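Local coordinates for protein putative glutathione S-transferase (Corynebacterium glutamicum, PDB 3M1G) that probably acts as a glutathione transferase of the omega-like type, with a cysteine as its likely catalytic nucleophile, at residues A[183-186]-A[187-191]; A[223-226]-A[227-231]. All coordinates share one frame; numbering follows the deposited sequence. Where two conformers were deposited one is given.

Contact 1. Residues A[183-186]-A[187-191]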
loop_
_atom_site.group_PDB
_atom_site.type_symbol
_atom_site.label_atom_id
_atom_site.label_comp_id
_atom_site.label_asym_id
_atom_site.label_seq_id
_atom_site.Cartn_x
_atom_site.Cartn_y
_atom_site.Cartn_z
ATOM N N GLU A 183 -9.528 -19.179 29.540
ATOM C CA GLU A 183 -8.926 -18.174 30.413
ATOM C C GLU A 183 -7.784 -17.421 29.779
ATOM O O GLU A 183 -7.755 -16.228 29.871
ATOM C CB GLU A 183 -8.386 -18.784 31.720
ATOM C CG GLU A 183 -9.338 -18.680 32.838
ATOM C CD GLU A 183 -8.697 -18.915 34.241
ATOM O OE1 GLU A 183 -9.473 -19.334 35.103
ATOM O OE2 GLU A 183 -7.479 -18.679 34.488
ATOM N N GLU A 184 -6.800 -18.106 29.211
ATOM C CA GLU A 184 -5.688 -17.407 28.517
ATOM C C GLU A 184 -6.187 -16.740 27.248
ATOM O O GLU A 184 -5.640 -15.754 26.834
ATOM C CB GLU A 184 -4.497 -18.312 28.145
ATOM C CG GLU A 184 -3.272 -17.524 27.507
ATOM C CD GLU A 184 -2.320 -18.402 26.678
ATOM O OE1 GLU A 184 -2.452 -19.642 26.713
ATOM O OE2 GLU A 184 -1.442 -17.847 25.979
HETATM N N MSE A 185 -7.246 -17.267 26.642
HETATM C CA MSE A 185 -7.734 -16.706 25.381
HETATM C C MSE A 185 -8.365 -15.320 25.574
HETATM O O MSE A 185 -8.303 -14.459 24.666
HETATM C CB MSE A 185 -8.741 -17.644 24.711
HETATM C CG MSE A 185 -8.825 -17.486 23.224
HETATM SE SE MSE A 185 -10.113 -18.659 22.306
HETATM C CE MSE A 185 -9.537 -20.389 23.043
ATOM N N ALA A 186 -8.973 -15.089 26.740
ATOM C CA ALA A 186 -9.754 -13.883 26.909
ATOM C C ALA A 186 -8.893 -12.619 26.705
ATOM O O ALA A 186 -9.265 -11.754 25.911
ATOM C CB ALA A 186 -10.540 -13.855 28.305
ATOM N N PRO A 187 -7.748 -12.498 27.399
ATOM C CA PRO A 187 -6.997 -11.256 27.161
ATOM C C PRO A 187 -6.392 -11.114 25.758
ATOM O O PRO A 187 -6.296 -9.995 25.238
ATOM C CB PRO A 187 -5.882 -11.287 28.219
ATOM C CG PRO A 187 -5.886 -12.671 28.773
ATOM C CD PRO A 187 -7.272 -13.204 28.596
ATOM N N VAL A 188 -5.979 -12.225 25.163
ATOM C CA VAL A 188 -5.455 -12.213 23.821
ATOM C C VAL A 188 -6.504 -11.673 22.838
ATOM O O VAL A 188 -6.209 -10.797 22.028
ATOM C CB VAL A 188 -4.952 -13.606 23.405
ATOM C CG1 VAL A 188 -4.636 -13.613 21.906
ATOM C CG2 VAL A 188 -3.719 -14.027 24.287
HETATM N N MSE A 189 -7.735 -12.149 22.949
HETATM C CA MSE A 189 -8.799 -11.686 22.063
HETATM C C MSE A 189 -9.172 -10.213 22.342
HETATM O O MSE A 189 -9.453 -9.465 21.393
HETATM C CB MSE A 189 -10.014 -12.587 22.153
HETATM C CG MSE A 189 -9.705 -14.011 21.671
HETATM SE SE MSE A 189 -11.286 -15.158 21.444
HETATM C CE MSE A 189 -12.058 -15.029 23.238
ATOM N N LYS A 190 -9.150 -9.788 23.613
ATOM C CA LYS A 190 -9.448 -8.395 23.925
ATOM C C LYS A 190 -8.373 -7.473 23.315
ATOM O O LYS A 190 -8.711 -6.479 22.680
ATOM C CB LYS A 190 -9.596 -8.136 25.438
ATOM C CG LYS A 190 -9.706 -6.631 25.805
ATOM C CD LYS A 190 -10.496 -6.382 27.103
ATOM C CE LYS A 190 -10.236 -5.009 27.767
ATOM N NZ LYS A 190 -9.888 -3.885 26.849
ATOM N N ARG A 191 -7.093 -7.805 23.486
ATOM C CA ARG A 191 -6.026 -7.018 22.912
ATOM C C ARG A 191 -6.176 -6.959 21.383
ATOM O O ARG A 191 -6.082 -5.897 20.797
ATOM C CB ARG A 191 -4.665 -7.570 23.298
ATOM C CG ARG A 191 -3.489 -6.625 22.928
ATOM C CD ARG A 191 -2.185 -7.083 23.537
ATOM N NE ARG A 191 -1.081 -6.198 23.154
ATOM C CZ ARG A 191 0.206 -6.470 23.357
ATOM N NH1 ARG A 191 0.563 -7.574 23.962
ATOM N NH2 ARG A 191 1.139 -5.607 22.978
#
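Met185 and Met189, both selenomethionines, lie one helical turn apart and lean their side chains against each other. Followed outward, Met189 begins with CB resting 3.6 Å from Met185 O, the carbonyl one turn back. Its CG lies beside its own backbone N (chi1 -64°), which keeps it close to that carbonyl, 3.3 Å from Met185 O, and also against Met185 CG. SE then meets Met185 SE at 3.8 Å, with the two chains crossing at a slant. Beyond it the chain bends at chi3, so that CE turns back and sits 4.1 Å from both Met185 O and Met185 CG. A long, flexible, apolar chain suits this place, because it can adapt its shape to the neighbours it touches, among them Ala244 of helix 243-253, which both residues meet.

The backbone beneath carries a bond from Met189 N to Met185 O of 2.9 Å, and Lys190 N reaches Ala186 O in the same way. Pro187 has no N-H to give to the turn before, and its CD occupies that place, 3.3 Å from Glu183 O; the helix kinks here. Val188 CG2 touches Glu184 O and faces helix 209-229, where a compact branched residue fits against Trp225 and Arg229. This is an i to i+4 contact across a proline kink in helix 182-197, part of the all-helical C-terminal domain of the glutathione transferase fold.

Contact 2. Residues A[223-226]-A[227-231]; sequences LDWL and EDRLS
Arg229 and Trp225, one turn apart, are joined by a water that accepts from both: it is 2.9 Å from Trp225 NE1 and 2.8 Å from Arg229 NH1, at the edge of the guanidinium and in its plane. Arginine suits the place because its several N-H groups can serve different partners: NE goes to Leu236 O and NH2 forms a salt bridge with Glu184, which together should fix the rotation of the flat group. An extended chain, CG lying opposite the backbone N (chi1 -171°), carries the guanidinium this far, and its CD passes 4.2 Å from Trp225 CZ2, obliquely to the ring.

The backbone bonds of helix 209-229, in the helical C-terminal domain, follow the i to i+4 pattern, with Arg229 N bonded to Trp225 O at 2.8 Å, in the carbonyl plane, and Leu230 N to Leu226 O. Asp228 O is gripped twice, by Ser231 N and by Ser231 OG at 2.8 Å; a short hydroxyl side chain can fold back onto the carbonyl three residues earlier. Glu227, bent at chi2 (72°), sends its carboxylate to the backbone N-H groups of Asn275 and Leu276 at the start of helix 274-284, an acceptor well placed for that helix end. Leu226 CD2 lies over one face of the Trp225 indole, toward its rim. Leu230 CB and CG run alongside the Leu226 carbonyl, and the Leu230 side chain also makes apolar contact with Leu276 and Tyr279 of helix 274-284.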
loop_
_atom_site.group_PDB
_atom_site.type_symbol
_atom_site.label_atom_id
_atom_site.label_comp_id
_atom_site.label_asym_id
_atom_site.label_seq_id
_atom_site.Cartn_x
_atom_site.Cartn_y
_atom_site.Cartn_z
ATOM N N LEU A 223 0.385 -5.461 16.012
ATOM C CA LEU A 223 0.805 -6.365 14.920
ATOM C C LEU A 223 2.216 -6.921 15.148
ATOM O O LEU A 223 2.513 -8.095 14.831
ATOM C CB LEU A 223 0.683 -5.689 13.553
ATOM C CG LEU A 223 -0.747 -5.380 13.054
ATOM C CD1 LEU A 223 -0.727 -4.549 11.730
ATOM C CD2 LEU A 223 -1.605 -6.644 12.872
ATOM N N ASP A 224 3.102 -6.113 15.734
ATOM C CA ASP A 224 4.454 -6.624 16.028
ATOM C C ASP A 224 4.415 -7.659 17.168
ATOM O O ASP A 224 5.182 -8.616 17.167
ATOM C CB ASP A 224 5.409 -5.480 16.412
ATOM C CG ASP A 224 5.876 -4.663 15.200
ATOM O OD1 ASP A 224 5.867 -5.176 14.050
ATOM O OD2 ASP A 224 6.246 -3.482 15.403
ATOM N N TRP A 225 3.540 -7.439 18.151
ATOM C CA TRP A 225 3.297 -8.436 19.195
ATOM C C TRP A 225 2.767 -9.742 18.562
ATOM O O TRP A 225 3.238 -10.821 18.906
ATOM C CB TRP A 225 2.294 -7.909 20.236
ATOM C CG TRP A 225 1.556 -8.971 20.988
ATOM C CD1 TRP A 225 2.097 -9.898 21.840
ATOM C CD2 TRP A 225 0.145 -9.193 21.001
ATOM N NE1 TRP A 225 1.109 -10.702 22.328
ATOM C CE2 TRP A 225 -0.095 -10.293 21.835
ATOM C CE3 TRP A 225 -0.943 -8.582 20.366
ATOM C CZ2 TRP A 225 -1.381 -10.795 22.070
ATOM C CZ3 TRP A 225 -2.238 -9.085 20.610
ATOM C CH2 TRP A 225 -2.433 -10.179 21.427
ATOM N N LEU A 226 1.811 -9.648 17.646
ATOM C CA LEU A 226 1.266 -10.869 17.027
ATOM C C LEU A 226 2.323 -11.622 16.192
ATOM O O LEU A 226 2.417 -12.863 16.216
ATOM C CB LEU A 226 0.035 -10.551 16.174
ATOM C CG LEU A 226 -1.198 -10.134 16.959
ATOM C CD1 LEU A 226 -2.282 -9.619 16.026
ATOM C CD2 LEU A 226 -1.736 -11.293 17.828
ATOM N N GLU A 227 3.118 -10.865 15.451
ATOM C CA GLU A 227 4.178 -11.428 14.618
ATOM C C GLU A 227 5.134 -12.241 15.516
ATOM O O GLU A 227 5.553 -13.362 15.178
ATOM C CB GLU A 227 4.905 -10.301 13.882
ATOM C CG GLU A 227 6.182 -10.708 13.174
ATOM C CD GLU A 227 5.914 -11.531 11.942
ATOM O OE1 GLU A 227 4.745 -11.516 11.469
ATOM O OE2 GLU A 227 6.870 -12.182 11.452
ATOM N N ASP A 228 5.447 -11.692 16.676
ATOM C CA ASP A 228 6.296 -12.402 17.631
ATOM C C ASP A 228 5.582 -13.577 18.313
ATOM O O ASP A 228 6.179 -14.627 18.521
ATOM C CB ASP A 228 6.807 -11.440 18.695
ATOM C CG ASP A 228 7.756 -12.118 19.704
ATOM O OD1 ASP A 228 8.857 -12.556 19.326
ATOM O OD2 ASP A 228 7.378 -12.240 20.866
ATOM N N ARG A 229 4.309 -13.423 18.672
ATOM C CA ARG A 229 3.579 -14.527 19.272
ATOM C C ARG A 229 3.518 -15.749 18.328
ATOM O O ARG A 229 3.625 -16.907 18.755
ATOM C CB ARG A 229 2.153 -14.081 19.637
ATOM C CG ARG A 229 1.394 -15.088 20.458
ATOM C CD ARG A 229 0.024 -14.616 20.852
ATOM N NE ARG A 229 -0.720 -15.710 21.462
ATOM C CZ ARG A 229 -0.693 -16.031 22.753
ATOM N NH1 ARG A 229 0.005 -15.318 23.625
ATOM N NH2 ARG A 229 -1.400 -17.074 23.168
ATOM N N LEU A 230 3.309 -15.480 17.052
ATOM C CA LEU A 230 3.151 -16.517 16.031
ATOM C C LEU A 230 4.493 -17.010 15.476
ATOM O O LEU A 230 4.514 -17.869 14.605
ATOM C CB LEU A 230 2.250 -15.997 14.898
ATOM C CG LEU A 230 0.772 -15.808 15.254
ATOM C CD1 LEU A 230 0.030 -14.984 14.194
ATOM C CD2 LEU A 230 0.112 -17.173 15.449
ATOM N N SER A 231 5.606 -16.518 16.009
ATOM C CA SER A 231 6.892 -17.102 15.653
ATOM C C SER A 231 7.124 -18.454 16.345
ATOM O O SER A 231 7.887 -19.270 15.833
ATOM C CB SER A 231 8.059 -16.141 15.974
ATOM O OG SER A 231 8.225 -16.088 17.389
HETATM O O HOH W 1 1.966 -13.312 23.403
#

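How the contacts relate
Contact 1 on helix 182-197 and contact 2 on helix 209-229 belong to neighbouring helices of the C-terminal domain, their centres about 15 Å apart. A salt bridge joins them, Glu184 OE2 to Arg229 NH2 at 2.9 Å, while Val188 CG2 packs 3.9 Å from Arg229 CZ. Nearby, Arg191 makes a cation-pi contact with Trp225, its NH1 3.4 Å from Trp225 CD2. Each helix thus supplies one of these two arginines to the interface. A glycerol, probably from crystallisation, is hydrogen-bonded to Glu184 OE1. Contact 1 lies away from the predicted catalytic residues; in contact 2, the Leu223 side chain is about 8 Å from that of Tyr259, predicted to lower the pKa of the presumed active-site cysteine.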